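Local atomic coordinates of O-ureido-L-serine synthase (Streptomyces lavendulae, PDB entry 3X44), a protein that catalyses the pyridoxal-phosphate-dependent addition of hydroxyurea to O-acetyl-L-serine, giving O-ureido-L-serine for the biosynthesis of the antibiotic D-cycloserine. Residues L60-N73 against Y87-R101. The protein carries 1 engineered substitution. Sequence-based numbering, arbitrary orientation.
Sequences LKPGDTIVECTSGN and YRFVAVMGDTYSVER. With PUS ((E)-O-(carbamoylamino)-N-({3-hydroxy-2-methyl-5-[(phosphonooxy)methyl]pyridin-4-yl}methylidene)-L-serine), chain C.
With CG anti to its own carbonyl carbon (chi1 -74°), Tyr97 lays the face of its ring against Ser71, while Arg101, turned alike at chi1 (-79°) and extended from CG to NE, carries NE to the Ser71 carbonyl. These contacts close the ligand-binding end of a beta-alpha-beta unit, in which neighbouring parallel strands 65-70 and 88-94 are joined through helix 73-85. Backbone bonds knit the strands from Arg88 N on Asp64 O to Thr70 N on Val92 O. On one side of the sheet Val67 CG2 meets Val92 CG2 at 4.1 Å; on the other, Phe89 brings CD1 to 3.9 Å from Ile66 CG2, the two side chains crossing at about a right angle, and leans on Leu78 and Ala79 of the connecting helix. At the opposite end Leu60 CD1 lies over one face of the Tyr87 ring, whose edge meets Lys61 O in plane; the Tyr87 hydroxyl is hydrogen-bonded to Glu55.

The unit illustrates how a parallel sheet binds its ligand at the C-terminal ends of its strands. Residues at the end of strand 65-70 and just after it grip the amino-acid part of the external aldimine: Thr70 OG1 and Ser71 N both donate to carboxylate oxygen OT, and Ser71 OG donates to the side-chain oxygen OG of the ligand at 2.7 Å. Asn73 ND2 donates a hydrogen bond to cofactor oxygen O3 at 2.8 Å. Thr70 OG1 also accepts from Gly72 N, the bond that defines an ST turn. From behind, the Tyr97 ring takes Ser71 CA over its centre, 3.8 Å from the centroid, in a CH-pi contact, and Met93 SD lies 3.6 Å from Gly72 CA. Arg101 NE donates to Ser71 O at 2.7 Å, the oxygen lying 18° out of the guanidinium plane, while NH2 donates to a water that in turn donates to Ser71 OG.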
loop_
_atom_site.group_PDB
_atom_site.type_symbol
_atom_site.label_atom_id
_atom_site.label_comp_id
_atom_site.label_asym_id
_atom_site.label_seq_id
_atom_site.Cartn_x
_atom_site.Cartn_y
_atom_site.Cartn_z
ATOM N N LEU A 60 17.839 4.531 26.435
ATOM C CA LEU A 60 16.830 3.546 26.809
ATOM C C LEU A 60 17.344 2.127 26.670
ATOM O O LEU A 60 17.960 1.774 25.669
ATOM C CB LEU A 60 15.572 3.709 25.949
ATOM C CG LEU A 60 14.464 4.643 26.446
ATOM C CD1 LEU A 60 13.270 4.545 25.495
ATOM C CD2 LEU A 60 14.044 4.276 27.860
ATOM N N LYS A 61 17.079 1.313 27.682
ATOM C CA LYS A 61 17.505 -0.078 27.679
ATOM C C LYS A 61 16.317 -0.914 28.132
ATOM O O LYS A 61 15.439 -0.422 28.834
ATOM C CB LYS A 61 18.707 -0.261 28.622
ATOM C CG LYS A 61 18.620 -1.447 29.578
ATOM C CD LYS A 61 19.781 -1.449 30.567
ATOM C CE LYS A 61 19.332 -1.032 31.968
ATOM N NZ LYS A 61 19.520 0.431 32.209
ATOM N N PRO A 62 16.263 -2.189 27.719
ATOM C CA PRO A 62 15.146 -3.055 28.118
ATOM C C PRO A 62 14.884 -3.028 29.623
ATOM O O PRO A 62 15.813 -3.126 30.430
ATOM C CB PRO A 62 15.558 -4.448 27.627
ATOM C CG PRO A 62 16.979 -4.327 27.170
ATOM C CD PRO A 62 17.223 -2.886 26.850
ATOM N N GLY A 63 13.614 -2.892 29.990
ATOM C CA GLY A 63 13.248 -2.847 31.394
ATOM C C GLY A 63 13.241 -1.434 31.950
ATOM O O GLY A 63 12.797 -1.208 33.078
ATOM N N ASP A 64 13.737 -0.480 31.164
ATOM C CA ASP A 64 13.771 0.917 31.593
ATOM C C ASP A 64 12.353 1.469 31.730
ATOM O O ASP A 64 11.419 0.968 31.099
ATOM C CB ASP A 64 14.546 1.763 30.584
ATOM C CG ASP A 64 16.022 1.872 30.925
ATOM O OD1 ASP A 64 16.775 2.424 30.096
ATOM O OD2 ASP A 64 16.428 1.406 32.013
ATOM N N THR A 65 12.202 2.503 32.553
ATOM C CA THR A 65 10.899 3.117 32.783
ATOM C C THR A 65 10.781 4.498 32.130
ATOM O O THR A 65 11.654 5.347 32.287
ATOM C CB THR A 65 10.618 3.258 34.298
ATOM O OG1 THR A 65 10.470 1.956 34.885
ATOM C CG2 THR A 65 9.348 4.066 34.529
ATOM N N ILE A 66 9.688 4.710 31.408
ATOM C CA ILE A 66 9.441 5.978 30.732
ATOM C C ILE A 66 8.306 6.708 31.439
ATOM O O ILE A 66 7.277 6.108 31.762
ATOM C CB ILE A 66 9.047 5.752 29.244
ATOM C CG1 ILE A 66 10.215 5.124 28.482
ATOM C CG2 ILE A 66 8.651 7.071 28.596
ATOM C CD1 ILE A 66 9.801 4.077 27.477
ATOM N N VAL A 67 8.501 8.000 31.687
ATOM C CA VAL A 67 7.483 8.805 32.354
ATOM C C VAL A 67 7.180 10.047 31.530
ATOM O O VAL A 67 8.089 10.673 30.976
ATOM C CB VAL A 67 7.925 9.239 33.775
ATOM C CG1 VAL A 67 9.072 10.240 33.692
ATOM C CG2 VAL A 67 6.744 9.851 34.517
ATOM N N GLU A 68 5.900 10.399 31.458
ATOM C CA GLU A 68 5.481 11.562 30.685
ATOM C C GLU A 68 4.158 12.153 31.166
ATOM O O GLU A 68 3.267 11.427 31.615
ATOM C CB GLU A 68 5.351 11.170 29.214
ATOM C CG GLU A 68 4.831 12.284 28.327
ATOM C CD GLU A 68 5.830 13.407 28.189
ATOM O OE1 GLU A 68 6.049 14.135 29.182
ATOM O OE2 GLU A 68 6.401 13.557 27.090
ATOM N N CYS A 69 4.047 13.475 31.100
ATOM C CA CYS A 69 2.805 14.153 31.476
ATOM C C CYS A 69 2.038 14.209 30.165
ATOM O O CYS A 69 2.560 14.688 29.160
ATOM C CB CYS A 69 3.064 15.577 31.976
ATOM S SG CYS A 69 1.552 16.558 32.057
ATOM N N THR A 70 0.806 13.725 30.168
ATOM C CA THR A 70 0.037 13.680 28.934
ATOM C C THR A 70 -1.428 14.059 29.123
ATOM O O THR A 70 -1.943 14.006 30.239
ATOM C CB THR A 70 0.104 12.245 28.356
ATOM O OG1 THR A 70 -0.749 12.134 27.218
ATOM C CG2 THR A 70 -0.356 11.239 29.409
ATOM N N SER A 71 -2.085 14.451 28.033
ATOM C CA SER A 71 -3.513 14.771 28.077
ATOM C C SER A 71 -4.256 13.465 27.796
ATOM O O SER A 71 -5.489 13.436 27.745
ATOM C CB SER A 71 -3.892 15.821 27.017
ATOM O OG SER A 71 -3.612 15.376 25.698
ATOM N N GLY A 72 -3.496 12.390 27.601
ATOM C CA GLY A 72 -4.106 11.093 27.344
ATOM C C GLY A 72 -3.520 10.254 26.217
ATOM O O GLY A 72 -2.941 9.200 26.456
ATOM N N ASN A 73 -3.661 10.723 24.983
ATOM C CA ASN A 73 -3.172 9.984 23.821
ATOM C C ASN A 73 -1.689 9.639 23.862
ATOM O O ASN A 73 -1.298 8.521 23.527
ATOM C CB ASN A 73 -3.508 10.743 22.532
ATOM C CG ASN A 73 -4.969 10.576 22.120
ATOM O OD1 ASN A 73 -5.575 9.536 22.373
ATOM N ND2 ASN A 73 -5.535 11.599 21.480
ATOM N N TYR A 87 9.331 -2.118 27.690
ATOM C CA TYR A 87 9.605 -1.022 28.610
ATOM C C TYR A 87 8.487 -0.891 29.641
ATOM O O TYR A 87 7.434 -1.530 29.529
ATOM C CB TYR A 87 9.734 0.304 27.852
ATOM C CG TYR A 87 10.934 0.378 26.937
ATOM C CD1 TYR A 87 12.227 0.274 27.446
ATOM C CD2 TYR A 87 10.772 0.525 25.559
ATOM C CE1 TYR A 87 13.336 0.315 26.600
ATOM C CE2 TYR A 87 11.874 0.567 24.710
ATOM C CZ TYR A 87 13.151 0.459 25.237
ATOM O OH TYR A 87 14.245 0.491 24.404
ATOM N N ARG A 88 8.740 -0.072 30.657
ATOM C CA ARG A 88 7.763 0.204 31.697
ATOM C C ARG A 88 7.362 1.651 31.437
ATOM O O ARG A 88 8.203 2.461 31.046
ATOM C CB ARG A 88 8.396 0.064 33.088
ATOM C CG ARG A 88 8.507 -1.377 33.580
ATOM C CD ARG A 88 9.802 -1.611 34.362
ATOM N NE ARG A 88 9.859 -2.948 34.955
ATOM C CZ ARG A 88 10.919 -3.447 35.587
ATOM N NH1 ARG A 88 12.025 -2.724 35.716
ATOM N NH2 ARG A 88 10.873 -4.669 36.100
ATOM N N PHE A 89 6.089 1.973 31.634
ATOM C CA PHE A 89 5.608 3.328 31.400
ATOM C C PHE A 89 4.741 3.854 32.547
ATOM O O PHE A 89 3.931 3.120 33.122
ATOM C CB PHE A 89 4.814 3.393 30.084
ATOM C CG PHE A 89 4.250 4.757 29.792
ATOM C CD1 PHE A 89 5.098 5.845 29.595
ATOM C CD2 PHE A 89 2.875 4.969 29.773
ATOM C CE1 PHE A 89 4.593 7.126 29.392
ATOM C CE2 PHE A 89 2.351 6.244 29.571
ATOM C CZ PHE A 89 3.213 7.329 29.381
ATOM N N VAL A 90 4.918 5.132 32.867
ATOM C CA VAL A 90 4.167 5.790 33.930
ATOM C C VAL A 90 3.590 7.082 33.377
ATOM O O VAL A 90 4.338 7.982 32.998
ATOM C CB VAL A 90 5.073 6.180 35.121
ATOM C CG1 VAL A 90 4.219 6.751 36.249
ATOM C CG2 VAL A 90 5.871 4.989 35.594
ATOM N N ALA A 91 2.265 7.179 33.338
ATOM C CA ALA A 91 1.608 8.373 32.822
ATOM C C ALA A 91 1.247 9.349 33.939
ATOM O O ALA A 91 0.785 8.941 35.001
ATOM C CB ALA A 91 0.355 7.986 32.051
ATOM N N VAL A 92 1.482 10.633 33.685
ATOM C CA VAL A 92 1.163 11.704 34.623
ATOM C C VAL A 92 0.059 12.458 33.896
ATOM O O VAL A 92 0.328 13.176 32.942
ATOM C CB VAL A 92 2.363 12.647 34.837
ATOM C CG1 VAL A 92 1.910 13.908 35.556
ATOM C CG2 VAL A 92 3.443 11.936 35.639
ATOM N N MET A 93 -1.180 12.295 34.347
ATOM C CA MET A 93 -2.310 12.916 33.667
ATOM C C MET A 93 -3.299 13.667 34.549
ATOM O O MET A 93 -3.601 13.245 35.661
ATOM C CB MET A 93 -3.053 11.831 32.879
ATOM C CG MET A 93 -4.156 12.334 31.978
ATOM S SD MET A 93 -4.714 11.013 30.884
ATOM C CE MET A 93 -5.161 9.723 32.072
ATOM N N GLY A 94 -3.801 14.788 34.039
ATOM C CA GLY A 94 -4.772 15.570 34.786
ATOM C C GLY A 94 -5.963 14.688 35.095
ATOM O O GLY A 94 -6.326 13.839 34.283
ATOM N N ASP A 95 -6.586 14.890 36.254
ATOM C CA ASP A 95 -7.720 14.061 36.650
ATOM C C ASP A 95 -9.020 14.328 35.899
ATOM O O ASP A 95 -9.994 13.592 36.078
ATOM C CB ASP A 95 -7.985 14.219 38.143
ATOM C CG ASP A 95 -8.321 15.651 38.527
ATOM O OD1 ASP A 95 -8.428 16.520 37.629
ATOM O OD2 ASP A 95 -8.476 15.903 39.735
ATOM N N THR A 96 -9.040 15.366 35.065
ATOM C CA THR A 96 -10.247 15.707 34.323
ATOM C C THR A 96 -10.351 15.112 32.921
ATOM O O THR A 96 -11.415 15.177 32.302
ATOM C CB THR A 96 -10.426 17.238 34.227
ATOM O OG1 THR A 96 -9.190 17.847 33.840
ATOM C CG2 THR A 96 -10.864 17.801 35.579
ATOM N N TYR A 97 -9.259 14.537 32.419
ATOM C CA TYR A 97 -9.274 13.924 31.088
ATOM C C TYR A 97 -10.148 12.665 31.151
ATOM O O TYR A 97 -10.297 12.070 32.211
ATOM C CB TYR A 97 -7.838 13.610 30.640
ATOM C CG TYR A 97 -7.096 14.873 30.259
ATOM C CD1 TYR A 97 -6.123 15.414 31.099
ATOM C CD2 TYR A 97 -7.438 15.578 29.101
ATOM C CE1 TYR A 97 -5.513 16.637 30.793
ATOM C CE2 TYR A 97 -6.833 16.795 28.795
ATOM C CZ TYR A 97 -5.877 17.316 29.647
ATOM O OH TYR A 97 -5.294 18.523 29.353
ATOM N N SER A 98 -10.726 12.265 30.022
ATOM C CA SER A 98 -11.642 11.121 30.004
ATOM C C SER A 98 -11.102 9.832 30.612
ATOM O O SER A 98 -9.927 9.500 30.461
ATOM C CB SER A 98 -12.144 10.862 28.577
ATOM O OG SER A 98 -11.213 10.114 27.822
ATOM N N VAL A 99 -11.983 9.106 31.298
ATOM C CA VAL A 99 -11.607 7.862 31.952
ATOM C C VAL A 99 -11.131 6.819 30.949
ATOM O O VAL A 99 -10.306 5.966 31.287
ATOM C CB VAL A 99 -12.773 7.300 32.820
ATOM C CG1 VAL A 99 -13.995 6.979 31.950
ATOM C CG2 VAL A 99 -12.306 6.062 33.573
ATOM N N GLU A 100 -11.628 6.904 29.714
ATOM C CA GLU A 100 -11.216 5.978 28.662
ATOM C C GLU A 100 -9.691 6.028 28.540
ATOM O O GLU A 100 -9.038 5.011 28.299
ATOM C CB GLU A 100 -11.856 6.363 27.320
ATOM C CG GLU A 100 -13.334 5.971 27.193
ATOM C CD GLU A 100 -14.271 7.129 27.521
ATOM O OE1 GLU A 100 -13.839 8.049 28.244
ATOM O OE2 GLU A 100 -15.437 7.120 27.062
ATOM N N ARG A 101 -9.138 7.227 28.702
ATOM C CA ARG A 101 -7.693 7.422 28.638
ATOM C C ARG A 101 -7.022 6.658 29.781
ATOM O O ARG A 101 -6.012 5.985 29.576
ATOM C CB ARG A 101 -7.357 8.907 28.753
ATOM C CG ARG A 101 -7.558 9.708 27.482
ATOM C CD ARG A 101 -7.814 11.176 27.809
ATOM N NE ARG A 101 -7.505 12.028 26.667
ATOM C CZ ARG A 101 -8.328 12.225 25.642
ATOM N NH1 ARG A 101 -9.516 11.630 25.618
ATOM N NH2 ARG A 101 -7.953 12.993 24.630
HETATM N N PUS C . -1.882 15.092 22.684
HETATM C CA PUS C . -0.634 15.078 23.549
HETATM C CB PUS C . -0.330 16.498 24.146
HETATM O OG PUS C . -1.487 16.965 24.976
HETATM N ND PUS C . -1.042 17.800 26.068
HETATM C CE PUS C . -1.532 19.053 26.194
HETATM N NZ2 PUS C . -2.100 19.667 25.140
HETATM O OZ1 PUS C . -1.460 19.619 27.238
HETATM C C PUS C . -0.841 14.068 24.699
HETATM O O PUS C . -1.657 13.197 24.577
HETATM O OT PUS C . -0.186 14.152 25.711
HETATM C C2 PUS C . -5.596 15.284 20.245
HETATM C C3 PUS C . -4.353 15.079 21.010
HETATM C C4 PUS C . -3.206 15.957 20.749
HETATM C C5 PUS C . -3.330 16.991 19.715
HETATM C C6 PUS C . -4.608 17.112 18.997
HETATM C C2A PUS C . -6.804 14.432 20.515
HETATM C C4A PUS C . -1.976 15.917 21.628
HETATM C C5A PUS C . -2.178 17.928 19.387
HETATM N N1 PUS C . -5.665 16.277 19.290
HETATM O O3 PUS C . -4.258 14.060 21.887
HETATM O O1P PUS C . 0.752 17.513 20.124
HETATM O O2P PUS C . 1.108 17.302 17.797
HETATM O O3P PUS C . 0.141 19.291 18.667
HETATM O O4P PUS C . -1.128 17.221 18.646
HETATM P P PUS C . 0.221 17.837 18.814
HETATM O O HOH W 1 -2.055 16.105 32.162
HETATM O O HOH W 2 -4.893 13.576 24.332
#